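Local structure of DNA gyrase, B subunit, truncated (3CWV) at residues V55-G60 / S191-Q196; S63-C68 / R154-P159; L253-N258 / A267-V272; T262-A267 / T319-A324. The protein probably catalyses, as part of DNA gyrase, the ATP-dependent breakage, passage and rejoining of double-stranded DNA. One frame throughout, in Å; residues are numbered along the deposited sequence.

Overall arrangement
Interactions 1 and 2 lie in one mixed sheet with centres about 10 Å apart: strand 53-58 pairs in parallel with 189-194 in interaction 1, and strand 64-70 antiparallel with 151-159 in interaction 2. Strands 53-58 and 64-70 are neighbours, so the contacts adjoin. Interaction 2 is buried, whereas interaction 1 opens to solvent at its loop end. Interactions 3 and 4, across the chain's centre and about 30 Å from the first two between centres, belong to the second sheet's domain. Interaction 3 is buried strand-helix packing through carbon contacts; interaction 4 is a surface pairing of loops by backbone bonds and a salt bridge. Ser255 of interaction 3 hydrogen-bonds with Thr262 and His265 of interaction 4.

Interaction 1: V55-G60 / S191-Q196; sequences VLEVGG and SFADLQ
Glu57 lies over the side chain of Leu195, the two crossing at about a right angle. Its CB stays near Ala193 O, and CG, anti to the backbone N (chi1 -169°), packs at 3.6 Å from Leu195 CG while also facing Ala193 CB. CD faces both methyls of Leu195, about equally far from CD1 and CD2; at the tip, OE1 comes to 3.4 Å from Leu195 CD1 and OE2 lies more loosely beside CD2. Arg154, two strands away, offers OE1 a long, weak ion pair. The strands beneath run parallel, their axes 18° apart, with Leu56 N bonded to Ser191 O at 2.8 Å, Ala193 N to Leu56 O at 2.7 Å and Val58 N to Ala193 O at 3.2 Å. This is the parallel pairing in the mixed sheet of the GHKL-type ATPase domain expected of a GyrB protein. On the other face, Leu56 and Phe192 lie side by side, Leu56 CD2 at the ring edge, 3.8 Å from Phe192 CD1. Val58 CG2 approaches Phe192 CE1 obliquely at 3.6 Å, and Arg171 and Ser175 of helix 171-184 also touch that ring. Beyond Val58 the strands part, and one water donates to both Val58 O and Asp194 OD1, 2.9 Å from the latter.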
# COMPACT_ATOMS: atom_id res chain seq x y z
N VAL A 55 0.99 -7.88 11.00
CA VAL A 55 2.33 -8.36 11.34
C VAL A 55 2.90 -9.23 10.21
O VAL A 55 2.30 -10.24 9.84
CB VAL A 55 2.31 -9.22 12.60
CG1 VAL A 55 3.76 -9.58 13.04
CG2 VAL A 55 1.60 -8.45 13.72
N LEU A 56 4.06 -8.85 9.70
CA LEU A 56 4.76 -9.62 8.68
C LEU A 56 5.98 -10.27 9.33
O LEU A 56 6.79 -9.62 10.02
CB LEU A 56 5.17 -8.72 7.51
CG LEU A 56 5.97 -9.43 6.42
CD1 LEU A 56 5.04 -10.45 5.71
CD2 LEU A 56 6.57 -8.47 5.39
N GLU A 57 6.14 -11.56 9.10
CA GLU A 57 7.20 -12.31 9.76
C GLU A 57 7.96 -13.11 8.71
O GLU A 57 7.38 -13.83 7.89
CB GLU A 57 6.55 -13.23 10.78
CG GLU A 57 7.44 -13.90 11.75
CD GLU A 57 6.61 -14.60 12.81
OE1 GLU A 57 6.41 -15.84 12.71
OE2 GLU A 57 6.12 -13.91 13.73
N VAL A 58 9.28 -12.95 8.72
CA VAL A 58 10.16 -13.74 7.84
C VAL A 58 10.96 -14.70 8.73
O VAL A 58 11.52 -14.30 9.75
CB VAL A 58 11.10 -12.84 7.00
CG1 VAL A 58 11.84 -13.66 5.94
CG2 VAL A 58 10.32 -11.75 6.34
N GLY A 59 10.97 -15.97 8.37
CA GLY A 59 11.70 -16.96 9.13
C GLY A 59 12.98 -17.30 8.41
O GLY A 59 13.16 -16.94 7.24
N GLY A 60 13.87 -18.00 9.11
CA GLY A 60 15.13 -18.47 8.53
C GLY A 60 14.93 -19.53 7.46
O GLY A 60 15.79 -19.71 6.60
N SER A 191 3.85 -4.25 11.70
CA SER A 191 5.08 -4.74 12.31
C SER A 191 5.82 -5.67 11.35
O SER A 191 5.20 -6.43 10.60
CB SER A 191 4.77 -5.50 13.60
OG SER A 191 4.23 -4.62 14.57
N PHE A 192 7.14 -5.62 11.42
CA PHE A 192 7.97 -6.54 10.68
C PHE A 192 8.81 -7.33 11.70
O PHE A 192 9.57 -6.74 12.44
CB PHE A 192 8.84 -5.77 9.70
CG PHE A 192 9.72 -6.64 8.89
CD1 PHE A 192 9.18 -7.46 7.89
CD2 PHE A 192 11.11 -6.66 9.11
CE1 PHE A 192 10.00 -8.30 7.12
CE2 PHE A 192 11.93 -7.51 8.35
CZ PHE A 192 11.38 -8.32 7.35
N ALA A 193 8.66 -8.66 11.74
CA ALA A 193 9.35 -9.50 12.70
C ALA A 193 10.43 -10.31 12.01
O ALA A 193 10.15 -11.18 11.18
CB ALA A 193 8.38 -10.42 13.42
N ASP A 194 11.67 -9.97 12.33
CA ASP A 194 12.86 -10.61 11.82
C ASP A 194 13.26 -11.65 12.87
O ASP A 194 14.05 -11.37 13.78
CB ASP A 194 13.93 -9.53 11.70
CG ASP A 194 15.08 -9.93 10.80
OD1 ASP A 194 15.43 -11.12 10.75
OD2 ASP A 194 15.64 -9.01 10.17
N LEU A 195 12.67 -12.84 12.79
CA LEU A 195 12.82 -13.87 13.83
C LEU A 195 14.27 -14.25 14.13
O LEU A 195 14.64 -14.53 15.28
CB LEU A 195 12.03 -15.12 13.44
CG LEU A 195 10.52 -14.91 13.30
CD1 LEU A 195 9.81 -16.24 13.10
CD2 LEU A 195 9.98 -14.19 14.55
N GLN A 196 15.09 -14.28 13.09
CA GLN A 196 16.51 -14.57 13.22
C GLN A 196 17.22 -13.58 14.15
O GLN A 196 17.92 -13.98 15.09
CB GLN A 196 17.18 -14.60 11.83
CG GLN A 196 16.82 -15.80 10.99
CD GLN A 196 17.93 -16.19 10.05
OE1 GLN A 196 18.09 -15.60 8.97
NE2 GLN A 196 18.73 -17.19 10.45
O HOH W 1 14.44 -13.71 9.86

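Interaction 2: S63-C68 / R154-P159; sequences SIALFC and RVHFVP
Arg154 lays its guanidinium over the methyl of Ala65, with one flat face above Ala65 CB and the methyl displaced toward the NH1 rim, 3.6 Å from NH1. The chain is extended from CG to NE, with CG anti to the backbone N (chi1 -179°), and it slants along the sheet to reach Ala65 on the neighbouring strand. Nearer its root, Arg154 CB sits at the edge of the Phe67 ring, 3.9 Å from CD1. Ala65 CB also lies in the plane of the His156 ring, at its edge, so one methyl touches both the guanidinium face and the imidazole edge. His156 NE2 is 3.0 Å from Ser63 OG, while that hydroxyl is hydrogen-bonded to Asp61.

On the opposite face Ile64 and Phe157 point the same way, side by side, with Ile64 CG2 3.7 Å from Phe157 CE2. Helix 28-47 packs over this face, Val35 touching Ile64 and Leu38 touching Phe157.

The strand axes run antiparallel, 172° between their directions. Two hydrogen-bonded pairs join these central strands of the eight-stranded sheet: Ile64 N to Phe157 O and Phe157 N to Ile64 O, then Leu66 N to Val155 O and Val155 N to Leu66 O, all 2.9 Å. The two faces thus differ in chemistry: apolar groups meet the helix, whereas the other face mixes Ala65 and Phe67 with the partly exposed Arg154 and His156, and there the arginine's charge would probably be eased by the weak, long pairing with Glu57.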
# COMPACT_ATOMS: atom_id res chain seq x y z
N SER A 63 10.23 -19.15 4.75
CA SER A 63 8.78 -18.99 4.84
C SER A 63 8.42 -17.53 5.17
O SER A 63 9.26 -16.73 5.60
CB SER A 63 8.19 -19.95 5.87
OG SER A 63 8.43 -19.50 7.19
N ILE A 64 7.14 -17.20 5.00
CA ILE A 64 6.66 -15.85 5.20
C ILE A 64 5.34 -16.00 5.96
O ILE A 64 4.55 -16.88 5.62
CB ILE A 64 6.31 -15.19 3.83
CG1 ILE A 64 7.57 -14.85 3.04
CG2 ILE A 64 5.46 -13.90 4.01
CD1 ILE A 64 8.31 -13.60 3.53
N ALA A 65 5.10 -15.20 6.97
CA ALA A 65 3.74 -15.22 7.53
C ALA A 65 3.21 -13.81 7.65
O ALA A 65 3.96 -12.88 8.01
CB ALA A 65 3.70 -15.93 8.89
N LEU A 66 1.92 -13.63 7.36
CA LEU A 66 1.28 -12.33 7.59
C LEU A 66 0.07 -12.58 8.48
O LEU A 66 -0.71 -13.49 8.19
CB LEU A 66 0.84 -11.71 6.26
CG LEU A 66 0.13 -10.34 6.44
CD1 LEU A 66 1.04 -9.23 6.14
CD2 LEU A 66 -1.11 -10.26 5.61
N PHE A 67 -0.03 -11.83 9.58
CA PHE A 67 -1.22 -11.85 10.44
C PHE A 67 -1.92 -10.50 10.41
O PHE A 67 -1.25 -9.46 10.41
CB PHE A 67 -0.87 -12.24 11.88
CG PHE A 67 -2.03 -12.09 12.85
CD1 PHE A 67 -2.96 -13.10 12.99
CD2 PHE A 67 -2.20 -10.91 13.57
CE1 PHE A 67 -4.05 -12.95 13.85
CE2 PHE A 67 -3.28 -10.75 14.43
CZ PHE A 67 -4.21 -11.78 14.58
N CYS A 68 -3.26 -10.52 10.39
CA CYS A 68 -4.07 -9.31 10.40
C CYS A 68 -5.18 -9.47 11.42
O CYS A 68 -5.78 -10.53 11.47
CB CYS A 68 -4.75 -9.15 9.05
SG CYS A 68 -3.66 -8.71 7.74
N ARG A 154 -4.15 -15.47 9.99
CA ARG A 154 -2.73 -15.62 9.65
C ARG A 154 -2.57 -16.49 8.41
O ARG A 154 -3.17 -17.55 8.31
CB ARG A 154 -1.98 -16.25 10.83
CG ARG A 154 -0.46 -16.45 10.62
CD ARG A 154 0.06 -17.30 11.81
NE ARG A 154 1.52 -17.27 11.92
CZ ARG A 154 2.34 -18.28 11.61
NH1 ARG A 154 3.65 -18.14 11.77
NH2 ARG A 154 1.86 -19.44 11.15
N VAL A 155 -1.73 -16.06 7.47
CA VAL A 155 -1.45 -16.85 6.28
C VAL A 155 0.05 -17.09 6.33
O VAL A 155 0.81 -16.14 6.36
CB VAL A 155 -1.79 -16.08 4.99
CG1 VAL A 155 -1.34 -16.89 3.76
CG2 VAL A 155 -3.28 -15.83 4.89
N HIS A 156 0.46 -18.34 6.41
CA HIS A 156 1.90 -18.68 6.48
C HIS A 156 2.17 -19.52 5.25
O HIS A 156 1.44 -20.46 5.02
CB HIS A 156 2.19 -19.51 7.73
CG HIS A 156 3.57 -20.10 7.75
ND1 HIS A 156 3.87 -21.35 7.24
CD2 HIS A 156 4.74 -19.59 8.19
CE1 HIS A 156 5.16 -21.59 7.41
NE2 HIS A 156 5.70 -20.54 7.99
N PHE A 157 3.22 -19.22 4.48
CA PHE A 157 3.46 -20.00 3.27
C PHE A 157 4.94 -20.05 2.93
O PHE A 157 5.75 -19.26 3.43
CB PHE A 157 2.65 -19.49 2.06
CG PHE A 157 3.14 -18.18 1.50
CD1 PHE A 157 3.95 -18.16 0.37
CD2 PHE A 157 2.81 -16.98 2.10
CE1 PHE A 157 4.42 -16.94 -0.15
CE2 PHE A 157 3.28 -15.76 1.60
CZ PHE A 157 4.10 -15.74 0.48
N VAL A 158 5.27 -21.02 2.08
CA VAL A 158 6.63 -21.25 1.60
C VAL A 158 6.60 -21.22 0.07
O VAL A 158 6.02 -22.10 -0.57
CB VAL A 158 7.16 -22.63 2.08
CG1 VAL A 158 8.62 -22.84 1.63
CG2 VAL A 158 7.05 -22.73 3.62
N PRO A 159 7.22 -20.20 -0.54
CA PRO A 159 7.28 -20.14 -2.00
C PRO A 159 7.80 -21.47 -2.52
O PRO A 159 8.76 -22.02 -1.95
CB PRO A 159 8.30 -19.02 -2.26
CG PRO A 159 8.06 -18.08 -1.07
CD PRO A 159 7.91 -19.06 0.09

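Interaction 3: L253-N258 / A267-V272; sequences LLSFAN and AHVKGV
Strand 253-257 and the first turns of helix 267-284 run at 131° to each other, with their axes 9.0 Å apart at closest approach and the backbones nearest at Ser255 CA and Val269 CA, 6.9 Å apart. Ser255 sits where two helix side chains converge: its CB is 3.3 Å from Val269 CG2, tighter than ordinary van der Waals contact, and 3.4 Å from His268 CE1. Two residues earlier in the strand, Leu253 and Val269 reach toward each other tip to tip, Leu253 CD2 meeting Val269 CG1 at 3.9 Å. The helix therefore lies across one side of the five-stranded sheet, consistent with the S5-like transducer domain of GyrB proteins, in which helices pack on a sheet. The His268 ring, its CG set between the backbone N and the carbonyl carbon (chi1 50°), has one face over which Val269 CG2 lies centrally, 3.9 Å above the plane. Phe256 O lies at the ring's edge, near its plane, 3.4 Å from ND1, and NE2 makes a weak hydrogen bond with His265 O. An alanine in place of His268 would probably open a gap beside Ser255 CB and leave His265 O without that weak bond. Ser255 OG is hydrogen-bonded with His265 ND1 and Thr262 OG1 in the loop before the helix.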
# COMPACT_ATOMS: atom_id res chain seq x y z
N LEU A 253 9.27 12.92 -5.78
CA LEU A 253 7.82 12.90 -5.97
C LEU A 253 7.36 11.44 -6.00
O LEU A 253 7.66 10.71 -6.94
CB LEU A 253 7.42 13.65 -7.25
CG LEU A 253 5.93 13.88 -7.58
CD1 LEU A 253 5.11 14.14 -6.35
CD2 LEU A 253 5.74 15.01 -8.56
N LEU A 254 6.67 11.02 -4.93
CA LEU A 254 6.17 9.65 -4.80
C LEU A 254 4.65 9.68 -4.91
O LEU A 254 4.00 10.44 -4.18
CB LEU A 254 6.50 9.11 -3.41
CG LEU A 254 7.83 8.43 -3.05
CD1 LEU A 254 8.97 8.65 -4.04
CD2 LEU A 254 8.24 8.76 -1.60
N SER A 255 4.08 8.89 -5.81
CA SER A 255 2.61 8.89 -5.94
C SER A 255 2.10 7.45 -5.89
O SER A 255 2.82 6.53 -6.29
CB SER A 255 2.15 9.59 -7.20
OG SER A 255 2.76 9.04 -8.34
N PHE A 256 0.89 7.28 -5.38
CA PHE A 256 0.31 5.96 -5.15
C PHE A 256 -1.16 5.97 -5.51
O PHE A 256 -1.81 6.99 -5.38
CB PHE A 256 0.41 5.57 -3.66
CG PHE A 256 1.82 5.53 -3.14
CD1 PHE A 256 2.51 4.33 -3.11
CD2 PHE A 256 2.45 6.70 -2.72
CE1 PHE A 256 3.83 4.29 -2.64
CE2 PHE A 256 3.76 6.68 -2.28
CZ PHE A 256 4.45 5.47 -2.22
N ALA A 257 -1.68 4.83 -5.96
CA ALA A 257 -3.13 4.63 -6.05
C ALA A 257 -3.38 3.32 -5.34
O ALA A 257 -2.77 2.29 -5.68
CB ALA A 257 -3.57 4.57 -7.48
N ASN A 258 -4.24 3.36 -4.33
CA ASN A 258 -4.35 2.23 -3.40
C ASN A 258 -3.01 1.63 -2.98
O ASN A 258 -2.81 0.39 -3.03
CB ASN A 258 -5.29 1.14 -3.93
CG ASN A 258 -6.76 1.53 -3.81
OD1 ASN A 258 -7.08 2.57 -3.27
ND2 ASN A 258 -7.65 0.69 -4.33
N ALA A 267 -3.27 11.71 -12.94
CA ALA A 267 -4.27 12.72 -12.62
C ALA A 267 -4.24 13.20 -11.17
O ALA A 267 -4.50 14.38 -10.91
CB ALA A 267 -5.67 12.19 -12.97
N HIS A 268 -3.93 12.30 -10.23
CA HIS A 268 -3.84 12.66 -8.82
C HIS A 268 -2.70 13.67 -8.60
O HIS A 268 -2.89 14.71 -7.96
CB HIS A 268 -3.67 11.40 -7.92
CG HIS A 268 -2.59 10.46 -8.36
ND1 HIS A 268 -1.95 9.60 -7.49
CD2 HIS A 268 -2.05 10.23 -9.58
CE1 HIS A 268 -1.07 8.87 -8.16
NE2 HIS A 268 -1.11 9.23 -9.43
N VAL A 269 -1.55 13.39 -9.20
CA VAL A 269 -0.39 14.26 -9.08
C VAL A 269 -0.61 15.58 -9.83
O VAL A 269 -0.36 16.66 -9.27
CB VAL A 269 0.85 13.53 -9.59
CG1 VAL A 269 2.04 14.47 -9.80
CG2 VAL A 269 1.21 12.37 -8.64
N LYS A 270 -1.09 15.51 -11.08
CA LYS A 270 -1.32 16.72 -11.85
C LYS A 270 -2.32 17.67 -11.19
O LYS A 270 -2.15 18.88 -11.27
CB LYS A 270 -1.75 16.40 -13.28
CG LYS A 270 -0.56 16.25 -14.24
CD LYS A 270 -0.25 17.55 -14.99
CE LYS A 270 -1.36 17.87 -15.99
NZ LYS A 270 -0.91 18.71 -17.15
N GLY A 271 -3.34 17.14 -10.54
CA GLY A 271 -4.24 18.00 -9.77
C GLY A 271 -3.47 18.85 -8.75
O GLY A 271 -3.74 20.06 -8.57
N VAL A 272 -2.50 18.22 -8.09
CA VAL A 272 -1.75 18.88 -7.02
C VAL A 272 -0.79 19.90 -7.61
O VAL A 272 -0.73 21.02 -7.15
CB VAL A 272 -0.99 17.87 -6.10
CG1 VAL A 272 -0.11 18.63 -5.05
CG2 VAL A 272 -1.99 16.95 -5.38

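Interaction 4: T262-A267 / T319-A324; sequences TVRHGA and TKELLA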
# COMPACT_ATOMS: atom_id res chain seq x y z
N THR A 262 2.52 4.68 -8.53
CA THR A 262 2.30 5.06 -9.91
C THR A 262 3.55 5.82 -10.30
O THR A 262 3.61 7.05 -10.16
CB THR A 262 1.02 5.95 -10.05
OG1 THR A 262 1.01 6.93 -9.00
CG2 THR A 262 -0.28 5.11 -9.92
N VAL A 263 4.56 5.09 -10.80
CA VAL A 263 5.85 5.73 -11.11
C VAL A 263 5.81 6.80 -12.20
O VAL A 263 6.76 7.58 -12.31
CB VAL A 263 7.00 4.71 -11.42
CG1 VAL A 263 7.22 3.77 -10.24
CG2 VAL A 263 6.70 3.90 -12.69
N ARG A 264 4.75 6.84 -13.02
CA ARG A 264 4.58 7.93 -13.99
C ARG A 264 3.38 8.83 -13.64
O ARG A 264 2.83 9.54 -14.49
CB ARG A 264 4.52 7.41 -15.44
CG ARG A 264 5.83 6.71 -15.86
CD ARG A 264 5.82 6.28 -17.36
NE ARG A 264 4.93 5.15 -17.59
CZ ARG A 264 3.73 5.24 -18.16
NH1 ARG A 264 2.99 4.15 -18.32
NH2 ARG A 264 3.28 6.41 -18.59
N HIS A 265 3.01 8.80 -12.37
CA HIS A 265 2.12 9.81 -11.80
C HIS A 265 0.75 9.79 -12.47
O HIS A 265 0.12 8.75 -12.49
CB HIS A 265 2.82 11.19 -11.77
CG HIS A 265 4.16 11.14 -11.10
ND1 HIS A 265 4.32 10.66 -9.82
CD2 HIS A 265 5.40 11.45 -11.55
CE1 HIS A 265 5.60 10.69 -9.50
NE2 HIS A 265 6.28 11.17 -10.53
N GLY A 266 0.27 10.91 -12.99
CA GLY A 266 -1.07 10.95 -13.55
C GLY A 266 -1.97 11.97 -12.88
O GLY A 266 -1.50 12.95 -12.29
N ALA A 267 -3.27 11.71 -12.94
CA ALA A 267 -4.27 12.72 -12.62
C ALA A 267 -4.24 13.20 -11.17
O ALA A 267 -4.50 14.38 -10.91
CB ALA A 267 -5.67 12.19 -12.97
N THR A 319 0.36 -1.11 -17.91
CA THR A 319 1.48 -1.06 -16.97
C THR A 319 1.02 -0.55 -15.59
O THR A 319 1.70 -0.79 -14.60
CB THR A 319 2.61 -0.14 -17.44
OG1 THR A 319 2.15 1.23 -17.40
CG2 THR A 319 3.12 -0.49 -18.88
N LYS A 320 -0.12 0.14 -15.56
CA LYS A 320 -0.66 0.79 -14.34
C LYS A 320 0.30 1.80 -13.72
O LYS A 320 0.30 2.03 -12.51
CB LYS A 320 -1.09 -0.24 -13.31
CG LYS A 320 -2.13 -1.22 -13.83
CD LYS A 320 -2.22 -2.40 -12.89
CE LYS A 320 -3.47 -2.34 -12.05
NZ LYS A 320 -4.61 -2.95 -12.78
N GLU A 321 1.13 2.41 -14.56
CA GLU A 321 2.12 3.34 -14.05
C GLU A 321 1.60 4.77 -14.02
O GLU A 321 2.18 5.62 -13.34
CB GLU A 321 3.43 3.23 -14.85
CG GLU A 321 4.09 1.90 -14.64
CD GLU A 321 5.24 1.64 -15.62
OE1 GLU A 321 5.48 2.47 -16.52
OE2 GLU A 321 5.90 0.60 -15.46
N LEU A 322 0.48 5.02 -14.70
CA LEU A 322 -0.06 6.38 -14.84
C LEU A 322 -1.56 6.37 -14.59
O LEU A 322 -2.34 5.79 -15.36
CB LEU A 322 0.26 6.96 -16.24
CG LEU A 322 0.10 8.48 -16.47
CD1 LEU A 322 1.11 8.98 -17.52
CD2 LEU A 322 -1.33 8.85 -16.87
N LEU A 323 -1.98 7.04 -13.54
CA LEU A 323 -3.40 7.09 -13.17
C LEU A 323 -4.21 8.03 -14.08
O LEU A 323 -3.79 9.14 -14.36
CB LEU A 323 -3.50 7.56 -11.72
CG LEU A 323 -4.88 7.43 -11.06
CD1 LEU A 323 -5.13 5.97 -10.71
CD2 LEU A 323 -4.91 8.31 -9.82
N ALA A 324 -5.38 7.57 -14.54
CA ALA A 324 -6.23 8.36 -15.41
C ALA A 324 -7.67 8.14 -15.00
O ALA A 324 -8.34 7.23 -15.50
CB ALA A 324 -5.99 7.98 -16.89
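Arg264 and Glu321 form a salt bridge in which NE donates to OE1 at 2.9 Å, with an N-H...O angle of 167°. OE1 lies in the guanidinium plane and receives the N-H on its anti lone pair, although the carboxylate plane is turned 69° from that of the guanidinium. Arg264 NH1 adds a weak bond to Thr319 OG1, 3.2 Å away, while NH2 rests against Leu322 CD1. The arginine chain bends at chi3 (-72°), which places NE to meet Glu321 OE1. Val263 CG2 packs on Glu321 CG at 3.8 Å. A glutamine in place of Glu321 would probably leave the Arg264 charge without its anionic mate.

The backbones position these groups. Arg264 N donates to Glu321 O at 2.9 Å, within a type I turn from Thr262 to His265 closed by His265 N bonding to Thr262 O. Thr319 OG1 also accepts from Glu321 N, an ST turn at residues 319-321. Further on, Leu323 N donates to His265 O at 2.9 Å, and Ala267 N donates to Leu323 O at 3.0 Å from above the carbonyl plane. Gly266 sits between them at backbone angles that call for glycine, since a CB would jam against the carbonyl O of His265; separately, a CB there would run into Leu323 O.

Further out, Phe315 packs on Leu323 and Thr262. The pattern is that of a single beta bridge joining two loops, with Gly266 at the N-cap position of helix 267-284.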